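Local coordinates for uncharacterized protein (Azotobacter vinelandii, PDB 6RK0) that is probably a low-potential terminal oxidase, a flavocytochrome that carries FAD and heme b and is associated with the iron-only nitrogenase, at residues A[40-45]-A[90-95]; A[97-102]-A[191-196]; A[108-113]-A[172-177]. All blocks are in the same frame, centred on the assembly; numbering follows the deposited sequence. Where two conformers were deposited one is given.

In the fold
All three contacts lie in one antiparallel sheet, consistent with the FMN-binding split barrel of its family. Contacts 1 and 2 both use strand 88-100, with their centres about 21 Å apart; strand 44-51 flanks it in the first and strand 192-200 in the second. Contact 3 pairs the next strand, 108-118, with 169-174; its centre is about 14 Å from that of contact 1 and about 10 Å from that of contact 2. Each FAD is held by both subunits: contact 3 binds one, while the Leu44 side chain of contact 1 comes within about 4 Å (nearest atoms) of the other. In contact 2 the Leu98 side chain is about 4 Å from a heme (nearest atoms), and the sheet crosses into the second subunit there.

Contact 1 of 3, residues A[40-45]-A[90-95]; sequences DATPLA and LTVSLL
Thr42 touches both Val92 and Leu94 just ahead of where strand 44-51 joins strand 88-100. Its CG2 sits 3.3 Å from Val92 CG1, a close squeeze for two methyls, the side chains passing alongside each other and pointing opposite ways. With Leu94 it meets tip to tip: Thr42 CB lies 3.8 Å from Leu94 CD2, while CD1 of that leucine packs on Ala41 CB. Further along, Ala45 CB rests 3.8 Å from Leu90 CD2 and also meets Val92 CG2. The Ala45 backbone adds a CA-H...O contact, Ala45 CA to Thr91 O (3.4 Å).

Water carries the polar part. One molecule accepts from Thr42 OG1 at 2.8 Å and donates to both Leu44 O and Ser93 O; a second donates to Leu44 O and accepts from Ser93 N at 3.1 Å. The threonine hydroxyl is anti to its own backbone N (chi1 180°), and it also accepts a weak bond from Leu44 N.

Around this, Phe62 of strand 54-65 packs on Ala45 and Val92, Thr91 pairs by backbone with His46, and Ser93 OG bonds to His46 of the second subunit. The Leu44 side chain touches FAD. Between the two segments the link is methyl packing and water, direct backbone bonding starting at His46; the waters serve the peptide groups of Leu44 and Ser93 where the loop ahead of strand 44-51 stands off from strand 88-100.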
loop_
_atom_site.group_PDB
_atom_site.type_symbol
_atom_site.label_atom_id
_atom_site.label_comp_id
_atom_site.label_asym_id
_atom_site.label_seq_id
_atom_site.Cartn_x
_atom_site.Cartn_y
_atom_site.Cartn_z
ATOM N N ASP A 40 0.041 -3.640 13.911
ATOM C CA ASP A 40 0.379 -2.576 14.836
ATOM C C ASP A 40 1.492 -1.685 14.297
ATOM O O ASP A 40 1.729 -0.625 14.858
ATOM C CB ASP A 40 0.800 -3.159 16.181
ATOM C CG ASP A 40 -0.355 -3.783 16.947
ATOM O OD1 ASP A 40 -1.525 -3.570 16.558
ATOM O OD2 ASP A 40 -0.071 -4.493 17.952
ATOM N N ALA A 41 2.176 -2.087 13.233
ATOM C CA ALA A 41 3.329 -1.376 12.714
ATOM C C ALA A 41 2.996 -0.234 11.769
ATOM O O ALA A 41 3.896 0.558 11.458
ATOM C CB ALA A 41 4.274 -2.336 12.017
ATOM N N THR A 42 1.756 -0.122 11.300
ATOM C CA THR A 42 1.442 0.793 10.216
ATOM C C THR A 42 -0.031 1.156 10.278
ATOM O O THR A 42 -0.846 0.328 10.671
ATOM C CB THR A 42 1.793 0.154 8.862
ATOM O OG1 THR A 42 1.449 1.098 7.843
ATOM C CG2 THR A 42 1.082 -1.172 8.623
ATOM N N PRO A 43 -0.399 2.360 9.826
ATOM C CA PRO A 43 -1.812 2.737 9.771
ATOM C C PRO A 43 -2.458 2.487 8.427
ATOM O O PRO A 43 -3.670 2.726 8.326
ATOM C CB PRO A 43 -1.758 4.241 10.035
ATOM C CG PRO A 43 -0.481 4.660 9.352
ATOM C CD PRO A 43 0.481 3.524 9.605
ATOM N N LEU A 44 -1.706 2.073 7.401
ATOM C CA LEU A 44 -2.235 2.084 6.037
ATOM C C LEU A 44 -2.634 0.689 5.560
ATOM O O LEU A 44 -1.764 -0.204 5.421
ATOM C CB LEU A 44 -1.211 2.689 5.071
ATOM C CG LEU A 44 -1.609 2.733 3.598
ATOM C CD1 LEU A 44 -2.884 3.537 3.384
ATOM C CD2 LEU A 44 -0.468 3.258 2.735
ATOM N N ALA A 45 -3.924 0.537 5.235
ATOM C CA ALA A 45 -4.491 -0.693 4.672
ATOM C C ALA A 45 -5.014 -0.436 3.271
ATOM O O ALA A 45 -5.217 0.716 2.862
ATOM C CB ALA A 45 -5.632 -1.192 5.551
ATOM N N LEU A 90 -9.021 -7.293 3.583
ATOM C CA LEU A 90 -8.294 -6.109 4.057
ATOM C C LEU A 90 -6.818 -6.509 4.092
ATOM O O LEU A 90 -6.428 -7.424 4.835
ATOM C CB LEU A 90 -8.837 -5.664 5.412
ATOM C CG LEU A 90 -8.259 -4.363 5.966
ATOM C CD1 LEU A 90 -9.245 -3.723 6.938
ATOM C CD2 LEU A 90 -6.903 -4.599 6.649
ATOM N N THR A 91 -6.006 -5.864 3.255
ATOM C CA THR A 91 -4.589 -6.166 3.144
ATOM C C THR A 91 -3.776 -5.048 3.759
ATOM O O THR A 91 -4.028 -3.858 3.506
ATOM C CB THR A 91 -4.210 -6.376 1.665
ATOM O OG1 THR A 91 -4.880 -7.561 1.233
ATOM C CG2 THR A 91 -2.701 -6.499 1.477
ATOM N N VAL A 92 -2.750 -5.414 4.524
ATOM C CA VAL A 92 -1.800 -4.473 5.082
ATOM C C VAL A 92 -0.431 -4.931 4.649
ATOM O O VAL A 92 -0.010 -6.045 4.981
ATOM C CB VAL A 92 -1.914 -4.400 6.614
ATOM C CG1 VAL A 92 -0.837 -3.476 7.155
ATOM C CG2 VAL A 92 -3.309 -3.921 7.020
ATOM N N SER A 93 0.282 -4.072 3.920
ATOM C CA SER A 93 1.616 -4.394 3.422
ATOM C C SER A 93 2.637 -3.386 3.935
ATOM O O SER A 93 2.370 -2.186 4.028
ATOM C CB SER A 93 1.693 -4.460 1.907
ATOM O OG SER A 93 1.261 -3.295 1.327
ATOM N N LEU A 94 3.853 -3.874 4.170
ATOM C CA LEU A 94 5.040 -3.061 4.434
ATOM C C LEU A 94 6.172 -3.561 3.570
ATOM O O LEU A 94 6.571 -4.733 3.659
ATOM C CB LEU A 94 5.439 -3.040 5.902
ATOM C CG LEU A 94 4.513 -2.230 6.802
ATOM C CD1 LEU A 94 4.787 -2.525 8.259
ATOM C CD2 LEU A 94 4.612 -0.733 6.506
ATOM N N LEU A 95 6.729 -2.666 2.760
ATOM C CA LEU A 95 7.913 -2.940 1.941
ATOM C C LEU A 95 9.156 -2.623 2.761
ATOM O O LEU A 95 9.336 -1.485 3.211
ATOM C CB LEU A 95 7.841 -2.105 0.666
ATOM C CG LEU A 95 9.065 -2.162 -0.224
ATOM C CD1 LEU A 95 9.389 -3.606 -0.692
ATOM C CD2 LEU A 95 8.850 -1.242 -1.429
HETATM O O HOH W 1 1.104 -0.120 5.340
HETATM O O HOH W 2 -1.153 -1.523 2.950
#

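Contact 2 of 3, residues A[97-102]-A[191-196]; sequences GLVIAR and AGVIPI
Leu98 and Ile194 form a hydrogen-bonded pair in an antiparallel ladder, the two short strands running 170° apart. Leu98 N gives to Ile194 O and Ile194 N returns a bond to Leu98 O at 2.8 Å. Two residues on, Ile100 and Gly192 repeat the pattern, Ile100 N reaching Gly192 O at 2.8 Å, nearly in line with the carbonyl. Weaker CA-H...O contacts fill the steps between: Gly97 CA lies 3.1 Å from Ile194 O, and Val193 CA faces Leu98 O.

The apolar contacts divide between the two faces of the sheet. On the face of Leu98, Ile100 and Ile194, the two isoleucines cross obliquely; in both, CG1 lies beside the backbone N (chi1 -62° and -55°), and the CD1 methyls extending from there meet at 3.8 Å. Leu98, on this same face, touches the heme and so lines its pocket. Val99 CG2 and Val193 CG2 touch more loosely on the other face. At the end of the ladder Ile196 CD1 lies 3.8 Å from Gly97 C.

Ala191 CB sits over one face of the Arg102 guanidinium, nearest NH1 at 3.4 Å. That NH1 makes salt bridges to Asp180 and to Asp206 of the second subunit.

Strand 88-100 is thus flanked here by 108-118, which bonds to Gly97 and Val99, and by 192-200, whose Gly192, Val193 and Ile196 pair with a strand of the second subunit to continue the sheet.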
loop_
_atom_site.group_PDB
_atom_site.type_symbol
_atom_site.label_atom_id
_atom_site.label_comp_id
_atom_site.label_asym_id
_atom_site.label_seq_id
_atom_site.Cartn_x
_atom_site.Cartn_y
_atom_site.Cartn_z
ATOM N N GLY A 97 12.607 -3.887 1.868
ATOM C CA GLY A 97 13.885 -3.840 1.178
ATOM C C GLY A 97 13.759 -4.407 -0.211
ATOM O O GLY A 97 12.848 -5.179 -0.497
ATOM N N LEU A 98 14.705 -4.034 -1.075
ATOM C CA LEU A 98 14.870 -4.625 -2.399
ATOM C C LEU A 98 15.984 -5.669 -2.312
ATOM O O LEU A 98 17.085 -5.368 -1.832
ATOM C CB LEU A 98 15.223 -3.556 -3.427
ATOM C CG LEU A 98 15.368 -4.073 -4.849
ATOM C CD1 LEU A 98 14.064 -4.633 -5.399
ATOM C CD2 LEU A 98 15.904 -2.996 -5.776
ATOM N N VAL A 99 15.680 -6.901 -2.742
ATOM C CA VAL A 99 16.600 -8.030 -2.643
ATOM C C VAL A 99 17.218 -8.257 -4.029
ATOM O O VAL A 99 16.515 -8.599 -4.999
ATOM C CB VAL A 99 15.874 -9.280 -2.117
ATOM C CG1 VAL A 99 16.831 -10.473 -2.087
ATOM C CG2 VAL A 99 15.285 -9.047 -0.730
ATOM N N ILE A 100 18.529 -8.008 -4.117
ATOM C CA ILE A 100 19.306 -8.062 -5.344
ATOM C C ILE A 100 20.047 -9.397 -5.362
ATOM O O ILE A 100 20.929 -9.655 -4.533
ATOM C CB ILE A 100 20.306 -6.904 -5.376
ATOM C CG1 ILE A 100 19.566 -5.555 -5.362
ATOM C CG2 ILE A 100 21.219 -6.995 -6.588
ATOM C CD1 ILE A 100 20.404 -4.358 -5.063
ATOM N N ALA A 101 19.667 -10.268 -6.288
ATOM C CA ALA A 101 20.225 -11.603 -6.409
ATOM C C ALA A 101 21.178 -11.671 -7.602
ATOM O O ALA A 101 21.282 -10.749 -8.408
ATOM C CB ALA A 101 19.116 -12.617 -6.560
ATOM N N ARG A 102 21.872 -12.810 -7.733
ATOM C CA ARG A 102 22.771 -13.070 -8.854
ATOM C C ARG A 102 22.027 -13.363 -10.140
ATOM O O ARG A 102 22.598 -13.171 -11.217
ATOM C CB ARG A 102 23.692 -14.238 -8.491
ATOM C CG ARG A 102 24.604 -13.948 -7.344
ATOM C CD ARG A 102 25.084 -15.206 -6.620
ATOM N NE ARG A 102 25.921 -14.882 -5.487
ATOM C CZ ARG A 102 25.476 -14.409 -4.326
ATOM N NH1 ARG A 102 24.159 -14.391 -4.056
ATOM N NH2 ARG A 102 26.331 -14.037 -3.386
ATOM N N ALA A 191 25.444 -9.281 -4.901
ATOM C CA ALA A 191 24.124 -9.509 -4.358
ATOM C C ALA A 191 24.017 -8.815 -3.012
ATOM O O ALA A 191 25.029 -8.549 -2.333
ATOM C CB ALA A 191 23.875 -11.002 -4.219
ATOM N N GLY A 192 22.790 -8.536 -2.585
ATOM C CA GLY A 192 22.617 -7.874 -1.302
ATOM C C GLY A 192 21.205 -7.320 -1.197
ATOM O O GLY A 192 20.306 -7.749 -1.921
ATOM N N VAL A 193 21.025 -6.412 -0.243
ATOM C CA VAL A 193 19.701 -5.869 0.054
ATOM C C VAL A 193 19.821 -4.356 0.165
ATOM O O VAL A 193 20.750 -3.842 0.805
ATOM C CB VAL A 193 19.134 -6.460 1.374
ATOM C CG1 VAL A 193 17.815 -5.787 1.767
ATOM C CG2 VAL A 193 18.979 -7.944 1.247
ATOM N N ILE A 194 18.858 -3.653 -0.420
ATOM C CA ILE A 194 18.711 -2.217 -0.196
ATOM C C ILE A 194 17.566 -2.054 0.803
ATOM O O ILE A 194 16.394 -2.245 0.424
ATOM C CB ILE A 194 18.423 -1.420 -1.472
ATOM C CG1 ILE A 194 19.457 -1.650 -2.549
ATOM C CG2 ILE A 194 18.297 0.056 -1.075
ATOM C CD1 ILE A 194 19.115 -0.982 -3.861
ATOM N N PRO A 195 17.841 -1.718 2.065
ATOM C CA PRO A 195 16.743 -1.567 3.021
ATOM C C PRO A 195 15.877 -0.375 2.677
ATOM O O PRO A 195 16.363 0.657 2.204
ATOM C CB PRO A 195 17.439 -1.355 4.366
ATOM C CG PRO A 195 18.875 -1.834 4.156
ATOM C CD PRO A 195 19.151 -1.522 2.696
ATOM N N ILE A 196 14.576 -0.519 2.973
ATOM C CA ILE A 196 13.555 0.519 2.725
ATOM C C ILE A 196 12.746 0.635 4.009
ATOM O O ILE A 196 12.389 -0.390 4.604
ATOM C CB ILE A 196 12.627 0.078 1.567
ATOM C CG1 ILE A 196 13.405 -0.042 0.256
ATOM C CG2 ILE A 196 11.390 1.001 1.450
ATOM C CD1 ILE A 196 12.663 -0.799 -0.848
#

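Contact 3 of 3, residues A[108-113]-A[172-177]; sequences NCNFRS and KVRTGP. With FAD (flavin-adenine dinucleotide), chain G.
Arg174 NH1 donates to Asn110 OD1 across the contact at 2.8 Å and, within its own segment, to Pro177 O, with a weak bond to Gly176 O; one N-H is probably shared between these last two. The setting is an antiparallel ladder of the probable split barrel. Asn110 OD1 lies in the guanidinium plane, the amide plane turned only 26° from it; Asn110 ND2 reaches a lone pair of Gly176 O at 3.0 Å. Arg174 NH2 joins NH1 on Pro177 O, both from the same face of that carbonyl, so the turn after the strand is tied to an arginine side chain. Cys109 O is buried against Arg174 CD with no polar partner.

Backbone bonds link Phe111 with Arg174 and Ser113 with Lys172. The Phe111 ring is sandwiched: Arg174 N lies over its centre, and FAD C8 lies over the opposite face toward the rim, with Phe111 CD1 3.4 Å from the C8M methyl.

On the side of the sheet that carries Phe111, Ser113 and Lys172 bind the cofactor by polar bonds. Ser113 OG donates to the adenine N1A at 2.8 Å. Lys172 CD lies 3.5 Å from adenine C5A; the bend at chi3 (72°) then turns CE off the extended line, and NZ beyond it bonds both to heme O2A and, at 2.9 Å, to FAD O3'.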
loop_
_atom_site.group_PDB
_atom_site.type_symbol
_atom_site.label_atom_id
_atom_site.label_comp_id
_atom_site.label_asym_id
_atom_site.label_seq_id
_atom_site.Cartn_x
_atom_site.Cartn_y
_atom_site.Cartn_z
ATOM N N ASN A 108 13.963 -10.104 -5.365
ATOM C CA ASN A 108 12.832 -10.252 -4.477
ATOM C C ASN A 108 12.692 -8.980 -3.673
ATOM O O ASN A 108 13.330 -7.955 -3.969
ATOM C CB ASN A 108 12.978 -11.531 -3.630
ATOM C CG ASN A 108 11.663 -12.213 -3.404
ATOM O OD1 ASN A 108 10.818 -11.730 -2.660
ATOM N ND2 ASN A 108 11.459 -13.324 -4.071
ATOM N N CYS A 109 11.859 -9.028 -2.643
ATOM C CA CYS A 109 11.812 -7.924 -1.702
ATOM C C CYS A 109 11.591 -8.490 -0.314
ATOM O O CYS A 109 10.982 -9.547 -0.144
ATOM C CB CYS A 109 10.751 -6.868 -2.031
ATOM S SG CYS A 109 9.049 -7.380 -1.677
ATOM N N ASN A 110 12.126 -7.787 0.670
ATOM C CA ASN A 110 11.791 -8.075 2.061
ATOM C C ASN A 110 10.524 -7.302 2.379
ATOM O O ASN A 110 10.313 -6.182 1.893
ATOM C CB ASN A 110 12.942 -7.732 2.986
ATOM C CG ASN A 110 14.050 -8.768 2.878
ATOM O OD1 ASN A 110 13.753 -9.953 2.602
ATOM N ND2 ASN A 110 15.287 -8.366 3.085
ATOM N N PHE A 111 9.658 -7.902 3.181
ATOM C CA PHE A 111 8.327 -7.340 3.383
ATOM C C PHE A 111 7.663 -8.030 4.560
ATOM O O PHE A 111 8.061 -9.133 4.983
ATOM C CB PHE A 111 7.454 -7.512 2.123
ATOM C CG PHE A 111 7.166 -8.935 1.756
ATOM C CD1 PHE A 111 6.062 -9.611 2.282
ATOM C CD2 PHE A 111 8.004 -9.630 0.905
ATOM C CE1 PHE A 111 5.813 -10.942 1.941
ATOM C CE2 PHE A 111 7.733 -10.971 0.552
ATOM C CZ PHE A 111 6.625 -11.601 1.069
ATOM N N ARG A 112 6.576 -7.409 4.994
ATOM C CA ARG A 112 5.588 -8.013 5.891
ATOM C C ARG A 112 4.224 -7.752 5.296
ATOM O O ARG A 112 3.938 -6.605 4.922
ATOM C CB ARG A 112 5.658 -7.373 7.292
ATOM C CG ARG A 112 6.940 -7.677 8.041
ATOM C CD ARG A 112 7.196 -6.671 9.153
ATOM N NE ARG A 112 7.656 -5.415 8.580
ATOM C CZ ARG A 112 7.765 -4.293 9.283
ATOM N NH1 ARG A 112 7.293 -4.225 10.531
ATOM N NH2 ARG A 112 8.322 -3.226 8.748
ATOM N N SER A 113 3.360 -8.759 5.225
ATOM C CA SER A 113 2.009 -8.512 4.749
ATOM C C SER A 113 1.017 -9.421 5.437
ATOM O O SER A 113 1.323 -10.588 5.748
ATOM C CB SER A 113 1.848 -8.573 3.251
ATOM O OG SER A 113 2.161 -9.808 2.747
ATOM N N LYS A 172 2.496 -13.231 5.237
ATOM C CA LYS A 172 3.746 -13.644 4.643
ATOM C C LYS A 172 4.787 -12.634 5.062
ATOM O O LYS A 172 4.515 -11.425 5.082
ATOM C CB LYS A 172 3.700 -13.765 3.090
ATOM C CG LYS A 172 2.853 -14.928 2.601
ATOM C CD LYS A 172 2.683 -14.944 1.102
ATOM C CE LYS A 172 3.927 -15.334 0.270
ATOM N NZ LYS A 172 3.616 -15.283 -1.192
ATOM N N VAL A 173 5.985 -13.124 5.394
ATOM C CA VAL A 173 7.098 -12.282 5.820
ATOM C C VAL A 173 8.357 -12.783 5.156
ATOM O O VAL A 173 8.638 -13.988 5.204
ATOM C CB VAL A 173 7.270 -12.315 7.361
ATOM C CG1 VAL A 173 8.508 -11.524 7.778
ATOM C CG2 VAL A 173 6.011 -11.790 8.049
ATOM N N ARG A 174 9.137 -11.861 4.590
ATOM C CA ARG A 174 10.483 -12.171 4.128
ATOM C C ARG A 174 11.447 -11.197 4.765
ATOM O O ARG A 174 11.193 -9.982 4.766
ATOM C CB ARG A 174 10.632 -12.114 2.608
ATOM C CG ARG A 174 11.939 -12.775 2.146
ATOM C CD ARG A 174 12.356 -12.288 0.759
ATOM N NE ARG A 174 13.439 -13.092 0.196
ATOM C CZ ARG A 174 14.727 -12.999 0.529
ATOM N NH1 ARG A 174 15.179 -12.044 1.332
ATOM N NH2 ARG A 174 15.584 -13.881 -0.017
ATOM N N THR A 175 12.558 -11.733 5.272
ATOM C CA THR A 175 13.668 -10.965 5.800
ATOM C C THR A 175 14.979 -11.530 5.242
ATOM O O THR A 175 15.012 -12.644 4.735
ATOM C CB THR A 175 13.742 -11.016 7.346
ATOM O OG1 THR A 175 13.938 -12.377 7.773
ATOM C CG2 THR A 175 12.471 -10.484 8.016
ATOM N N GLY A 176 16.056 -10.774 5.417
ATOM C CA GLY A 176 17.400 -11.287 5.217
ATOM C C GLY A 176 17.909 -11.216 3.794
ATOM O O GLY A 176 17.323 -10.578 2.911
ATOM N N PRO A 177 19.038 -11.897 3.557
ATOM C CA PRO A 177 19.762 -11.746 2.291
ATOM C C PRO A 177 19.054 -12.431 1.131
ATOM O O PRO A 177 18.098 -13.218 1.293
ATOM C CB PRO A 177 21.145 -12.398 2.574
ATOM C CG PRO A 177 21.239 -12.500 4.027
ATOM C CD PRO A 177 19.848 -12.609 4.573
HETATM P PA FAD G . -1.692 -18.064 -3.115
HETATM O O1A FAD G . -0.667 -18.754 -2.296
HETATM O O2A FAD G . -2.352 -18.839 -4.209
HETATM O O5B FAD G . -2.792 -17.421 -2.163
HETATM C C5B FAD G . -3.515 -18.271 -1.247
HETATM C C4B FAD G . -3.759 -17.520 0.035
HETATM O O4B FAD G . -2.491 -17.134 0.606
HETATM C C3B FAD G . -4.503 -16.202 -0.100
HETATM O O3B FAD G . -5.895 -16.382 -0.265
HETATM C C2B FAD G . -4.081 -15.472 1.172
HETATM O O2B FAD G . -4.889 -15.901 2.240
HETATM C C1B FAD G . -2.634 -15.935 1.344
HETATM N N9A FAD G . -1.665 -14.971 0.823
HETATM C C8A FAD G . -1.186 -14.856 -0.452
HETATM N N7A FAD G . -0.378 -13.840 -0.611
HETATM C C5A FAD G . -0.333 -13.238 0.632
HETATM C C6A FAD G . 0.354 -12.098 1.115
HETATM N N6A FAD G . 1.135 -11.304 0.358
HETATM N N1A FAD G . 0.165 -11.762 2.413
HETATM C C2A FAD G . -0.630 -12.525 3.166
HETATM N N3A FAD G . -1.331 -13.610 2.831
HETATM C C4A FAD G . -1.118 -13.925 1.529
HETATM N N1 FAD G . 4.264 -11.346 -5.838
HETATM C C2 FAD G . 4.592 -11.437 -7.162
HETATM O O2 FAD G . 4.276 -12.421 -7.844
HETATM N N3 FAD G . 5.262 -10.403 -7.780
HETATM C C4 FAD G . 5.649 -9.249 -7.173
HETATM O O4 FAD G . 6.188 -8.337 -7.801
HETATM C C4X FAD G . 5.346 -9.192 -5.759
HETATM N N5 FAD G . 5.727 -8.102 -5.066
HETATM C C5X FAD G . 5.351 -8.022 -3.723
HETATM C C6 FAD G . 5.675 -6.862 -2.996
HETATM C C7 FAD G . 5.295 -6.722 -1.662
HETATM C C7M FAD G . 5.674 -5.474 -0.893
HETATM C C8 FAD G . 4.563 -7.761 -1.046
HETATM C C8M FAD G . 4.060 -7.624 0.351
HETATM C C9 FAD G . 4.277 -8.922 -1.761
HETATM C C9A FAD G . 4.637 -9.057 -3.088
HETATM N N10 FAD G . 4.360 -10.226 -3.833
HETATM C C10 FAD G . 4.632 -10.278 -5.189
HETATM C "C1'" FAD G . 3.652 -11.375 -3.246
HETATM C "C2'" FAD G . 2.163 -11.339 -3.537
HETATM O "O2'" FAD G . 1.523 -10.465 -2.624
HETATM C "C3'" FAD G . 1.559 -12.736 -3.408
HETATM O "O3'" FAD G . 1.817 -13.243 -2.106
HETATM C "C4'" FAD G . 2.090 -13.716 -4.447
HETATM O "O4'" FAD G . 1.990 -13.135 -5.747
HETATM C "C5'" FAD G . 1.294 -14.995 -4.440
HETATM O "O5'" FAD G . -0.108 -14.695 -4.610
HETATM P P FAD G . -1.157 -15.819 -4.959
HETATM O O1P FAD G . -0.744 -16.608 -6.173
HETATM O O2P FAD G . -2.528 -15.160 -4.966
HETATM O O3P FAD G . -1.031 -16.728 -3.652
#